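PDB 5XZ4: bumblebee peptidoglycan recognition protein SA from Bombus, which probably recognises bacterial peptidoglycan in insect innate immunity, preferring the Dap-type over the Lys-type, through a domain of the N-acetylmuramoyl-L-alanine amidase family. Local coordinates for residues I24-I29 against R86-E91; F111-A116 against G156-Q162. All coordinates share one frame; numbering follows the deposited sequence.

Contact 1. Residues I24-I29 against R86-E91. With SO4 (sulfate ion), chain D.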
loop_
_atom_site.group_PDB
_atom_site.type_symbol
_atom_site.label_atom_id
_atom_site.label_comp_id
_atom_site.label_asym_id
_atom_site.label_seq_id
_atom_site.Cartn_x
_atom_site.Cartn_y
_atom_site.Cartn_z
ATOM N N ILE A 24 -9.397 -5.984 13.699
ATOM C CA ILE A 24 -9.561 -4.653 13.088
ATOM C C ILE A 24 -10.945 -4.588 12.447
ATOM O O ILE A 24 -11.399 -5.556 11.805
ATOM C CB ILE A 24 -8.451 -4.377 12.039
ATOM C CG1 ILE A 24 -7.077 -4.388 12.716
ATOM C CG2 ILE A 24 -8.662 -3.046 11.295
ATOM C CD1 ILE A 24 -5.925 -4.490 11.748
ATOM N N ASN A 25 -11.590 -3.433 12.580
ATOM C CA ASN A 25 -12.902 -3.219 11.981
ATOM C C ASN A 25 -12.890 -3.299 10.439
ATOM O O ASN A 25 -11.870 -3.070 9.799
ATOM C CB ASN A 25 -13.471 -1.885 12.465
ATOM C CG ASN A 25 -13.881 -1.918 13.937
ATOM O OD1 ASN A 25 -14.086 -0.870 14.540
ATOM N ND2 ASN A 25 -14.025 -3.111 14.511
ATOM N N TYR A 26 -14.032 -3.676 9.868
ATOM C CA TYR A 26 -14.134 -3.984 8.447
ATOM C C TYR A 26 -14.567 -2.793 7.588
ATOM O O TYR A 26 -15.463 -2.035 8.004
ATOM C CB TYR A 26 -15.147 -5.108 8.233
ATOM C CG TYR A 26 -14.810 -6.445 8.869
ATOM C CD1 TYR A 26 -13.534 -6.699 9.433
ATOM C CD2 TYR A 26 -15.752 -7.487 8.875
ATOM C CE1 TYR A 26 -13.228 -7.924 10.020
ATOM C CE2 TYR A 26 -15.441 -8.722 9.443
ATOM C CZ TYR A 26 -14.184 -8.931 10.009
ATOM O OH TYR A 26 -13.883 -10.156 10.575
ATOM N N LEU A 27 -13.932 -2.651 6.414
ATOM C CA LEU A 27 -14.299 -1.666 5.374
ATOM C C LEU A 27 -15.630 -2.013 4.732
ATOM O O LEU A 27 -15.996 -3.188 4.620
ATOM C CB LEU A 27 -13.273 -1.642 4.232
ATOM C CG LEU A 27 -11.886 -1.137 4.630
ATOM C CD1 LEU A 27 -10.914 -1.336 3.489
ATOM C CD2 LEU A 27 -11.913 0.322 5.081
ATOM N N ILE A 28 -16.330 -0.988 4.268
ATOM C CA ILE A 28 -17.459 -1.206 3.353
ATOM C C ILE A 28 -16.905 -1.419 1.924
ATOM O O ILE A 28 -15.983 -0.706 1.480
ATOM C CB ILE A 28 -18.404 0.006 3.428
ATOM C CG1 ILE A 28 -18.976 0.112 4.840
ATOM C CG2 ILE A 28 -19.485 -0.073 2.354
ATOM C CD1 ILE A 28 -20.208 -0.735 5.067
ATOM N N ILE A 29 -17.439 -2.429 1.225
ATOM C CA ILE A 29 -16.956 -2.884 -0.113
ATOM C C ILE A 29 -18.126 -2.731 -1.099
ATOM O O ILE A 29 -19.230 -3.144 -0.749
ATOM C CB ILE A 29 -16.412 -4.359 -0.100
ATOM C CG1 ILE A 29 -14.881 -4.418 0.125
ATOM C CG2 ILE A 29 -16.458 -5.058 -1.454
ATOM C CD1 ILE A 29 -14.296 -3.927 1.419
ATOM N N ARG A 86 -2.868 -5.371 6.037
ATOM C CA ARG A 86 -4.253 -5.446 6.501
ATOM C C ARG A 86 -5.222 -5.986 5.415
ATOM O O ARG A 86 -6.324 -6.430 5.769
ATOM C CB ARG A 86 -4.729 -4.090 7.003
ATOM C CG ARG A 86 -4.019 -3.658 8.269
ATOM C CD ARG A 86 -4.403 -2.253 8.704
ATOM N NE ARG A 86 -3.631 -1.873 9.908
ATOM C CZ ARG A 86 -4.132 -1.316 11.011
ATOM N NH1 ARG A 86 -5.417 -0.958 11.129
ATOM N NH2 ARG A 86 -3.299 -1.094 12.036
ATOM N N GLY A 87 -4.813 -5.933 4.140
ATOM C CA GLY A 87 -5.548 -6.559 3.047
ATOM C C GLY A 87 -6.690 -5.713 2.513
ATOM O O GLY A 87 -6.830 -4.535 2.800
ATOM N N TRP A 88 -7.535 -6.370 1.726
ATOM C CA TRP A 88 -8.620 -5.662 1.042
ATOM C C TRP A 88 -9.733 -5.193 1.958
ATOM O O TRP A 88 -10.482 -4.296 1.584
ATOM C CB TRP A 88 -9.276 -6.591 0.017
ATOM C CG TRP A 88 -8.490 -6.915 -1.195
ATOM C CD1 TRP A 88 -8.124 -8.189 -1.626
ATOM C CD2 TRP A 88 -8.068 -6.002 -2.232
ATOM N NE1 TRP A 88 -7.477 -8.093 -2.846
ATOM C CE2 TRP A 88 -7.417 -6.782 -3.234
ATOM C CE3 TRP A 88 -8.138 -4.594 -2.396
ATOM C CZ2 TRP A 88 -6.878 -6.209 -4.404
ATOM C CZ3 TRP A 88 -7.590 -4.026 -3.557
ATOM C CH2 TRP A 88 -6.954 -4.850 -4.537
ATOM N N ASN A 89 -9.876 -5.775 3.142
ATOM C CA ASN A 89 -11.148 -5.697 3.872
ATOM C C ASN A 89 -11.132 -4.976 5.218
ATOM O O ASN A 89 -12.172 -4.872 5.878
ATOM C CB ASN A 89 -11.750 -7.095 4.001
ATOM C CG ASN A 89 -12.323 -7.608 2.686
ATOM O OD1 ASN A 89 -13.466 -7.301 2.324
ATOM N ND2 ASN A 89 -11.531 -8.369 1.959
ATOM N N ARG A 90 -9.958 -4.511 5.643
ATOM C CA ARG A 90 -9.813 -3.978 7.004
ATOM C C ARG A 90 -9.411 -2.512 7.031
ATOM O O ARG A 90 -8.633 -2.050 6.181
ATOM C CB ARG A 90 -8.827 -4.845 7.812
ATOM C CG ARG A 90 -9.454 -6.181 8.195
ATOM C CD ARG A 90 -8.458 -7.204 8.709
ATOM N NE ARG A 90 -9.145 -8.408 9.208
ATOM C CZ ARG A 90 -9.466 -9.473 8.471
ATOM N NH1 ARG A 90 -9.186 -9.522 7.174
ATOM N NH2 ARG A 90 -10.065 -10.510 9.042
ATOM N N GLU A 91 -9.925 -1.784 8.030
ATOM C CA GLU A 91 -9.612 -0.367 8.222
ATOM C C GLU A 91 -8.104 -0.176 8.365
ATOM O O GLU A 91 -7.403 -0.973 8.998
ATOM C CB GLU A 91 -10.364 0.195 9.430
ATOM C CG GLU A 91 -11.863 0.384 9.179
ATOM C CD GLU A 91 -12.617 0.954 10.371
ATOM O OE1 GLU A 91 -11.976 1.321 11.379
ATOM O OE2 GLU A 91 -13.871 1.061 10.290
HETATM S S SO4 D . -10.592 -9.773 12.609
HETATM O O1 SO4 D . -9.632 -10.617 13.367
HETATM O O2 SO4 D . -11.220 -10.572 11.537
HETATM O O3 SO4 D . -11.696 -9.364 13.503
HETATM O O4 SO4 D . -9.909 -8.582 12.024
HETATM O O HOH W 1 -12.861 1.889 13.877
HETATM O O HOH W 2 -15.438 0.826 8.101
HETATM O O HOH W 3 -14.607 -5.459 4.588
#
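A single beta bridge, Y26 with R90, joins the loop that leads into strand 31-38 to the loop that leaves strand 82-84. Two backbone bonds make it: N of E91 gives a nearly straight bond to O of N25 (2.9 Å, 175° at the hydrogen), and N of L27 reaches O of N89 from above its carbonyl plane. On the buried side, I24 lays CD1 over one face of the R86 guanidinium, 3.6 Å from NH1, the two side chains crossing at about a right angle. An aliphatic methyl suits that face, because NH1 of R86 bonds O of E91 in the guanidinium plane at 2.9 Å; NE and NH2 hydrogen-bond the carbonyls of I70 and D69. L27 adds apolar cover, its CD1 lying 3.5 Å from O of W88, a buried carbonyl without a polar partner. Toward solvent, the E91 carboxylate comes alongside CB of N25, and two waters tie it to OD1 of N25 and O of Y26. At the far end a sulfate, probably from the crystallisation liquor, is gripped by both loops. R90, its chain extended from CG to NE, meets it edge-on, with NE 2.9 Å from O4 and NH2 2.8 Å from O2; O2 also takes the Y26 hydroxyl at 2.9 Å, and O4 the backbone N of I24. One arginine edge, a phenol and a main-chain N-H, with OG of S23 as a further partner, thus form a small anion site, whose positive charge probably favours the sulfate.

Contact 2. Residues F111-A116 against G156-Q162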
loop_
_atom_site.group_PDB
_atom_site.type_symbol
_atom_site.label_atom_id
_atom_site.label_comp_id
_atom_site.label_asym_id
_atom_site.label_seq_id
_atom_site.Cartn_x
_atom_site.Cartn_y
_atom_site.Cartn_z
ATOM N N PHE A 111 11.008 7.321 -2.216
ATOM C CA PHE A 111 10.861 7.803 -3.593
ATOM C C PHE A 111 10.732 9.325 -3.724
ATOM O O PHE A 111 10.129 9.824 -4.673
ATOM C CB PHE A 111 9.764 6.981 -4.324
ATOM C CG PHE A 111 10.060 5.507 -4.291
ATOM C CD1 PHE A 111 11.132 4.997 -5.023
ATOM C CD2 PHE A 111 9.348 4.650 -3.449
ATOM C CE1 PHE A 111 11.479 3.647 -4.948
ATOM C CE2 PHE A 111 9.696 3.289 -3.369
ATOM C CZ PHE A 111 10.758 2.794 -4.122
ATOM N N GLN A 112 11.353 10.038 -2.775
ATOM C CA GLN A 112 11.436 11.506 -2.805
ATOM C C GLN A 112 12.342 11.995 -3.936
ATOM O O GLN A 112 12.009 12.951 -4.630
ATOM C CB GLN A 112 11.894 12.056 -1.438
ATOM C CG GLN A 112 11.991 13.591 -1.339
ATOM C CD GLN A 112 10.708 14.353 -1.694
ATOM O OE1 GLN A 112 9.594 13.821 -1.523
ATOM N NE2 GLN A 112 10.851 15.563 -2.165
ATOM N N GLU A 113 13.465 11.307 -4.122
ATOM C CA GLU A 113 14.530 11.744 -5.030
ATOM C C GLU A 113 14.751 10.754 -6.171
ATOM O O GLU A 113 15.247 11.131 -7.235
ATOM C CB GLU A 113 15.841 11.928 -4.257
ATOM C CG GLU A 113 15.798 12.993 -3.170
ATOM C CD GLU A 113 16.393 14.311 -3.614
ATOM O OE1 GLU A 113 15.959 14.860 -4.652
ATOM O OE2 GLU A 113 17.295 14.803 -2.908
ATOM N N LYS A 114 14.415 9.487 -5.930
ATOM C CA LYS A 114 14.499 8.458 -6.974
ATOM C C LYS A 114 13.143 7.876 -7.356
ATOM O O LYS A 114 12.201 7.844 -6.547
ATOM C CB LYS A 114 15.486 7.340 -6.618
ATOM C CG LYS A 114 15.308 6.692 -5.257
ATOM C CD LYS A 114 16.549 5.889 -4.859
ATOM C CE LYS A 114 17.680 6.760 -4.344
ATOM N NZ LYS A 114 18.946 6.010 -4.112
ATOM N N ALA A 115 13.061 7.422 -8.603
ATOM C CA ALA A 115 11.854 6.796 -9.146
ATOM C C ALA A 115 11.680 5.368 -8.645
ATOM O O ALA A 115 12.659 4.660 -8.401
ATOM C CB ALA A 115 11.894 6.800 -10.665
ATOM N N ALA A 116 10.425 4.945 -8.490
ATOM C CA ALA A 116 10.125 3.531 -8.285
ATOM C C ALA A 116 10.337 2.758 -9.602
ATOM O O ALA A 116 10.109 3.300 -10.692
ATOM C CB ALA A 116 8.710 3.378 -7.775
ATOM N N GLY A 156 6.495 10.464 -1.862
ATOM C CA GLY A 156 7.728 11.001 -2.427
ATOM C C GLY A 156 7.458 11.688 -3.746
ATOM O O GLY A 156 6.633 11.224 -4.539
ATOM N N SER A 157 8.141 12.798 -3.986
ATOM C CA SER A 157 7.859 13.609 -5.167
ATOM C C SER A 157 7.962 12.848 -6.487
ATOM O O SER A 157 7.150 13.059 -7.388
ATOM C CB SER A 157 8.756 14.844 -5.186
ATOM O OG SER A 157 8.407 15.695 -4.112
ATOM N N LYS A 158 8.950 11.959 -6.595
ATOM C CA LYS A 158 9.150 11.231 -7.833
ATOM C C LYS A 158 8.039 10.200 -8.102
ATOM O O LYS A 158 7.517 10.141 -9.211
ATOM C CB LYS A 158 10.540 10.596 -7.885
ATOM C CG LYS A 158 10.943 10.114 -9.260
ATOM C CD LYS A 158 11.475 11.231 -10.150
ATOM C CE LYS A 158 11.890 10.684 -11.508
ATOM N NZ LYS A 158 12.041 11.784 -12.492
ATOM N N LEU A 159 7.678 9.415 -7.074
ATOM C CA LEU A 159 6.589 8.452 -7.192
ATOM C C LEU A 159 5.258 9.177 -7.413
ATOM O O LEU A 159 4.421 8.698 -8.180
ATOM C CB LEU A 159 6.531 7.521 -5.983
ATOM C CG LEU A 159 5.425 6.467 -5.945
ATOM C CD1 LEU A 159 5.276 5.619 -7.204
ATOM C CD2 LEU A 159 5.720 5.573 -4.759
ATOM N N GLN A 160 5.072 10.318 -6.754
ATOM C CA GLN A 160 3.882 11.144 -6.986
ATOM C C GLN A 160 3.721 11.512 -8.471
ATOM O O GLN A 160 2.619 11.418 -9.019
ATOM C CB GLN A 160 3.892 12.378 -6.087
ATOM C CG GLN A 160 2.680 13.296 -6.272
ATOM C CD GLN A 160 1.393 12.717 -5.698
ATOM O OE1 GLN A 160 1.417 11.778 -4.914
ATOM N NE2 GLN A 160 0.261 13.287 -6.075
ATOM N N LYS A 161 4.817 11.908 -9.119
ATOM C CA LYS A 161 4.807 12.170 -10.568
ATOM C C LYS A 161 4.465 10.901 -11.364
ATOM O O LYS A 161 3.662 10.946 -12.298
ATOM C CB LYS A 161 6.144 12.782 -11.032
ATOM C CG LYS A 161 6.360 14.213 -10.559
ATOM C CD LYS A 161 7.658 14.838 -11.062
ATOM C CE LYS A 161 7.782 16.305 -10.649
ATOM N NZ LYS A 161 8.018 16.491 -9.184
ATOM N N GLN A 162 5.035 9.755 -10.975
ATOM C CA GLN A 162 4.833 8.514 -11.712
ATOM C C GLN A 162 3.363 8.039 -11.726
ATOM O O GLN A 162 2.870 7.564 -12.741
ATOM C CB GLN A 162 5.755 7.405 -11.163
ATOM C CG GLN A 162 7.249 7.653 -11.406
ATOM C CD GLN A 162 8.122 6.616 -10.698
ATOM O OE1 GLN A 162 8.302 6.662 -9.484
ATOM N NE2 GLN A 162 8.669 5.697 -11.464
HETATM O O HOH W 4 6.800 14.575 -1.804
#
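Q162 and A116 close one end of this contact with a pair of hydrogen bonds from one side-chain amide: OE1 of Q162 accepts a hydrogen bond from N of A116 on a lone pair, in the carbonyl plane, and NE2 of Q162 donates one to O of A116, both at 2.9 Å. Extended beyond CG, the glutamine carries its flat end to the A116 backbone as a neighbouring strand would, and a leucine in its place would probably leave both the N-H and the carbonyl of A116 without these mates. The tight packing lies beside it, where CB of F111 meets CB of L159 at 3.7 Å and CB of A116 sits over one face of the F111 ring. L121 of helix 118-134 and F107 of strand 102-107 continue this apolar layer, which small alanine and branched leucine fit. G156 is the N-cap of helix 157-163, and the loop 111-116 supplies acceptors to the helix's first N-H groups: O of F111 takes weak bonds from K158 and L159, and OE1 of Q112 takes a bond from N of S157 at 3.0 Å, the donor standing 59° out of the amide plane. Glycine suits the cap, since a CB there would collide with C of F111. Q112 gets its amide to the helix start by a bend at chi2 (56°), and NE2 bonds weakly to OG of S157. Here the packing gives way to solvent: a water bridges OE1 of Q112 and OG of S157. On the exposed flank the K158 side chain makes contact through its aliphatic part, CG lying 3.4 Å from CA of A115, while its ammonium end leads away.

In the fold
Contacts 1 and 2 lie on opposite sides of the chain's centre, their own centres 27 Å apart and their nearest atoms about 16 Å apart. They follow in series along the chain: contact 1 closes at 91 before contact 2 opens at 111. In sequence, strand 102-107 of the mixed sheet falls between segments 86-91 and 111-116. Contact 1 pins the entry to strand 31-38 against the loop beyond strand 82-84, an outermost strand; contact 2 fastens the loop after strand 102-107 to the C-terminal helix. The bound sulfate belongs to contact 1 alone, where S23 adds another bond to it. Contact 2 instead neighbours H38, whose ND1 accepts a hydrogen bond from the backbone N of F111.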